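Local coordinates for phage-related protein (Bacillus cereus, PDB 4JG2) that is of unknown function but probably binds single-stranded DNA, like the Enc34 phage protein, at residues I70-K75 against G124-N129; A80-V85 against L108-G113. All blocks are in the same frame, centred on the assembly; numbering follows the deposited sequence.

Contact 1. Residues I70-K75 against G124-N129; sequences IPKTDK and GHYFVN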
# COMPACT_ATOMS: atom_id res chain seq x y z
N ILE A 70 3.89 -4.32 -7.12
CA ILE A 70 5.30 -4.64 -6.86
C ILE A 70 5.76 -5.71 -7.82
O ILE A 70 5.25 -6.83 -7.80
CB ILE A 70 5.41 -5.16 -5.41
CG1 ILE A 70 4.92 -4.08 -4.42
CG2 ILE A 70 6.85 -5.59 -5.07
CD1 ILE A 70 4.33 -4.55 -3.16
N PRO A 71 6.69 -5.35 -8.73
CA PRO A 71 7.09 -6.38 -9.67
C PRO A 71 7.62 -7.62 -8.96
O PRO A 71 8.35 -7.49 -7.99
CB PRO A 71 8.15 -5.68 -10.53
CG PRO A 71 8.26 -4.33 -10.06
CD PRO A 71 7.37 -4.07 -8.94
N LYS A 72 7.37 -8.81 -9.54
CA LYS A 72 7.89 -10.03 -8.95
C LYS A 72 9.40 -10.12 -9.01
O LYS A 72 9.98 -10.92 -8.31
CB LYS A 72 7.19 -11.23 -9.60
CG LYS A 72 5.75 -11.34 -9.13
CD LYS A 72 5.05 -12.61 -9.60
CE LYS A 72 3.64 -12.74 -9.01
NZ LYS A 72 2.96 -13.99 -9.40
N THR A 73 10.04 -9.34 -9.85
CA THR A 73 11.49 -9.20 -9.91
C THR A 73 12.08 -8.37 -8.76
O THR A 73 13.30 -8.38 -8.56
CB THR A 73 11.91 -8.59 -11.26
OG1 THR A 73 11.16 -7.38 -11.44
CG2 THR A 73 11.67 -9.52 -12.43
N ASP A 74 11.24 -7.65 -8.00
CA ASP A 74 11.73 -6.80 -6.92
C ASP A 74 11.88 -7.59 -5.65
O ASP A 74 11.12 -7.45 -4.68
CB ASP A 74 10.80 -5.61 -6.73
CG ASP A 74 11.39 -4.59 -5.78
OD1 ASP A 74 12.56 -4.88 -5.22
OD2 ASP A 74 10.73 -3.57 -5.58
N LYS A 75 12.86 -8.47 -5.64
CA LYS A 75 13.07 -9.36 -4.49
C LYS A 75 13.35 -8.64 -3.21
O LYS A 75 12.91 -9.05 -2.16
CB LYS A 75 14.25 -10.35 -4.79
CG LYS A 75 14.03 -11.14 -6.04
CD LYS A 75 12.78 -12.02 -5.97
CE LYS A 75 12.64 -13.13 -7.07
NZ LYS A 75 11.97 -12.89 -8.40
N GLY A 124 2.65 -10.32 -13.60
CA GLY A 124 4.00 -10.17 -13.20
C GLY A 124 4.23 -9.33 -11.95
O GLY A 124 5.38 -8.98 -11.68
N HIS A 125 3.18 -9.07 -11.19
CA HIS A 125 3.26 -8.29 -9.97
C HIS A 125 2.55 -8.94 -8.82
O HIS A 125 1.55 -9.65 -9.00
CB HIS A 125 2.59 -6.90 -10.20
CG HIS A 125 3.35 -6.00 -11.12
ND1 HIS A 125 3.40 -6.19 -12.47
CD2 HIS A 125 4.12 -4.91 -10.88
CE1 HIS A 125 4.17 -5.27 -13.01
NE2 HIS A 125 4.60 -4.47 -12.08
N TYR A 126 3.08 -8.68 -7.64
CA TYR A 126 2.31 -8.79 -6.41
C TYR A 126 1.62 -7.42 -6.22
O TYR A 126 2.00 -6.41 -6.84
CB TYR A 126 3.18 -9.07 -5.20
CG TYR A 126 3.81 -10.47 -5.21
CD1 TYR A 126 3.03 -11.58 -4.87
CD2 TYR A 126 5.14 -10.68 -5.48
CE1 TYR A 126 3.53 -12.85 -4.82
CE2 TYR A 126 5.69 -11.94 -5.45
CZ TYR A 126 4.88 -13.03 -5.13
OH TYR A 126 5.42 -14.30 -5.09
N PHE A 127 0.64 -7.36 -5.33
CA PHE A 127 0.02 -6.10 -5.00
C PHE A 127 -0.34 -6.06 -3.54
O PHE A 127 -0.65 -7.09 -2.91
CB PHE A 127 -1.22 -5.78 -5.90
CG PHE A 127 -2.41 -6.67 -5.77
CD1 PHE A 127 -3.52 -6.32 -5.00
CD2 PHE A 127 -2.44 -7.88 -6.45
CE1 PHE A 127 -4.63 -7.11 -4.99
CE2 PHE A 127 -3.59 -8.67 -6.41
CZ PHE A 127 -4.69 -8.30 -5.67
N VAL A 128 -0.39 -4.84 -3.00
CA VAL A 128 -0.85 -4.61 -1.64
C VAL A 128 -1.87 -3.46 -1.74
O VAL A 128 -1.70 -2.54 -2.54
CB VAL A 128 0.31 -4.26 -0.67
CG1 VAL A 128 1.49 -5.21 -0.88
CG2 VAL A 128 0.79 -2.86 -0.83
N ASN A 129 -2.97 -3.62 -1.00
CA ASN A 129 -4.00 -2.61 -0.87
C ASN A 129 -3.67 -1.81 0.40
O ASN A 129 -3.91 -2.31 1.51
CB ASN A 129 -5.36 -3.21 -0.84
CG ASN A 129 -5.74 -3.88 -2.15
OD1 ASN A 129 -5.29 -3.50 -3.23
ND2 ASN A 129 -6.52 -4.90 -2.04
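Lys72 NZ lies over one face of the Tyr126 ring as a cation-pi partner, 5.0 Å from the ring centroid, and makes salt bridges to Asp112 and Asp114, which together probably hold the chain in this course. The lysine runs extended beyond CG (chi2 to chi4 all near 180°) across the ring, and its CE sits 4.0 Å from the centroid of the Tyr126 ring in a CH-pi contact. At the base of this chain Lys72 N donates to Gly124 O at 2.9 Å, carrying the pairing past the strand end into the turn.

Within the strands, the amide N of Ile70 gives its hydrogen to Tyr126 O at 2.8 Å, nearly straight at 169°, and Tyr126 N returns a more bent bond to Ile70 O, a hydrogen-bonded antiparallel pair. The same Ile70 oxygen also takes a CA-H contact from His125, its CA 3.3 Å away. Pro71 and His125 form a non-hydrogen-bonded pair: the proline ring and the imidazole cross at a slant, with His125 CD2 3.4 Å from Pro71 N. His125 ND1 is hydrogen-bonded to Lys123 O, just before the strand. Farther along, Ile70 CD1 meets Val128 CG1 at 3.7 Å beneath helix 75-96. This is the end of an antiparallel strand pair, where strand 63-71 leaves its sheet through a type I turn, Pro71 to Asp74, with Asp74 as N-cap of the helix.

Contact 2. Residues A80-V85 against L108-G113; sequences AINAAV and LPLRDG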
# COMPACT_ATOMS: atom_id res chain seq x y z
N ALA A 80 11.37 -7.75 2.12
CA ALA A 80 11.11 -6.81 3.19
C ALA A 80 9.65 -6.87 3.64
O ALA A 80 9.37 -6.82 4.83
CB ALA A 80 11.48 -5.39 2.80
N ILE A 81 8.72 -7.01 2.70
CA ILE A 81 7.29 -7.13 3.00
C ILE A 81 7.05 -8.42 3.80
O ILE A 81 6.35 -8.42 4.82
CB ILE A 81 6.41 -7.01 1.78
CG1 ILE A 81 6.43 -5.58 1.24
CG2 ILE A 81 4.98 -7.44 2.11
CD1 ILE A 81 5.78 -5.39 -0.12
N ASN A 82 7.61 -9.54 3.34
CA ASN A 82 7.42 -10.79 4.04
C ASN A 82 7.90 -10.70 5.48
O ASN A 82 7.20 -11.14 6.41
CB ASN A 82 8.12 -11.93 3.33
CG ASN A 82 7.49 -12.28 2.01
OD1 ASN A 82 6.31 -12.10 1.79
ND2 ASN A 82 8.29 -12.92 1.16
N ALA A 83 9.04 -10.08 5.70
CA ALA A 83 9.62 -9.91 7.06
C ALA A 83 8.73 -8.98 7.88
O ALA A 83 8.48 -9.23 9.07
CB ALA A 83 11.04 -9.31 6.99
N ALA A 84 8.17 -7.93 7.26
CA ALA A 84 7.31 -6.97 7.98
C ALA A 84 5.97 -7.58 8.40
O ALA A 84 5.45 -7.26 9.47
CB ALA A 84 7.09 -5.73 7.14
N VAL A 85 5.42 -8.46 7.54
CA VAL A 85 4.21 -9.16 7.87
C VAL A 85 4.41 -10.06 9.09
O VAL A 85 3.60 -10.05 9.99
CB VAL A 85 3.65 -9.90 6.64
CG1 VAL A 85 2.54 -10.87 6.99
CG2 VAL A 85 3.17 -8.89 5.60
N LEU A 108 -3.71 -12.02 4.78
CA LEU A 108 -2.38 -11.50 4.60
C LEU A 108 -2.34 -10.52 3.43
O LEU A 108 -3.11 -10.66 2.49
CB LEU A 108 -1.39 -12.64 4.35
CG LEU A 108 -1.26 -13.69 5.43
CD1 LEU A 108 -0.34 -14.80 4.92
CD2 LEU A 108 -0.76 -13.10 6.72
N PRO A 109 -1.49 -9.48 3.48
CA PRO A 109 -1.59 -8.37 2.54
C PRO A 109 -0.91 -8.50 1.18
O PRO A 109 -1.29 -7.82 0.23
CB PRO A 109 -1.01 -7.18 3.34
CG PRO A 109 0.04 -7.85 4.18
CD PRO A 109 -0.64 -9.13 4.63
N LEU A 110 0.12 -9.36 1.08
CA LEU A 110 0.82 -9.47 -0.24
C LEU A 110 0.03 -10.40 -1.13
O LEU A 110 0.05 -11.63 -0.95
CB LEU A 110 2.24 -9.94 -0.03
CG LEU A 110 3.09 -9.89 -1.28
CD1 LEU A 110 3.48 -8.47 -1.64
CD2 LEU A 110 4.32 -10.75 -1.08
N ARG A 111 -0.66 -9.85 -2.12
CA ARG A 111 -1.55 -10.59 -3.02
C ARG A 111 -0.88 -10.82 -4.35
O ARG A 111 0.02 -10.09 -4.76
CB ARG A 111 -2.84 -9.77 -3.20
CG ARG A 111 -3.51 -9.29 -1.94
CD ARG A 111 -3.62 -10.33 -0.87
NE ARG A 111 -4.35 -11.49 -1.30
CZ ARG A 111 -4.78 -12.44 -0.49
NH1 ARG A 111 -4.54 -12.34 0.82
NH2 ARG A 111 -5.45 -13.45 -0.96
N ASP A 112 -1.33 -11.85 -5.08
CA ASP A 112 -0.69 -12.29 -6.30
C ASP A 112 -1.47 -11.77 -7.52
O ASP A 112 -2.56 -12.26 -7.80
CB ASP A 112 -0.60 -13.82 -6.31
CG ASP A 112 0.27 -14.36 -7.41
OD1 ASP A 112 0.36 -13.72 -8.46
OD2 ASP A 112 0.77 -15.49 -7.31
N GLY A 113 -0.91 -10.80 -8.24
CA GLY A 113 -1.56 -10.23 -9.40
C GLY A 113 -1.77 -11.15 -10.56
O GLY A 113 -2.65 -10.91 -11.36
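Val85 CG2 points at CG of the Pro109 ring, 3.6 Å away, and here the helix and the segment 108-113 come closest between carbon atoms. The two methyls of Val85 divide the work. With CG1 anti to the backbone N (chi1 168°), CG2 is placed against the proline ring while CG1 meets Leu108 CD2 at 4.0 Å, the side chains of Val85 and Leu108 crossing at about a right angle.

One helical turn earlier the fit is easier. Ile81 CD1 lies 4.1 Å from Leu110 CD1, and Ile81 CG2 is at much the same distance from that methyl, so a single leucine branch rests against two branches of the isoleucine. The other branch of Leu110 turns to the outer side, where its CD2 approaches OD1 of the solvent-exposed Asn82 at 3.7 Å, a plain van der Waals touch on a polar oxygen. Apart from Asn82 OD1, the touching atoms are all apolar.

On the loop side, Arg111 NH1 reaches back to Leu108 O, three residues earlier, at 2.8 Å, with the oxygen almost in the guanidinium plane; Glu116 takes its NH2. Phe164 of strand 157-169 packs on Ile81, Val85 and Pro109, while Leu110 continues onto Tyr126 and Val128. Helix 75-96 is therefore joined both to strand 157-169 and, through this loop, to strand 125-132.

Of the elements tied here, strand 63-71 comes first, followed through its turn by helix 75-96. The chain next passes residues 108-113, where contact 2 closes a loop back onto the helix, and then reaches strand 125-132, where contact 1 closes a wider loop onto strand 63-71. Contact 2 is therefore nested inside contact 1. They meet directly: Ile70 CD1 packs on Ile81 CD1 at 3.5 Å, and His125 O lies 2.8 Å from Gly113 N in a probable hydrogen bond. Strands 63-71, 125-132 and 111-112 are consecutive in one antiparallel sheet; contact 1 pairs two of them, and contact 2 sets the helix against the residues leading into the outermost, 111-112.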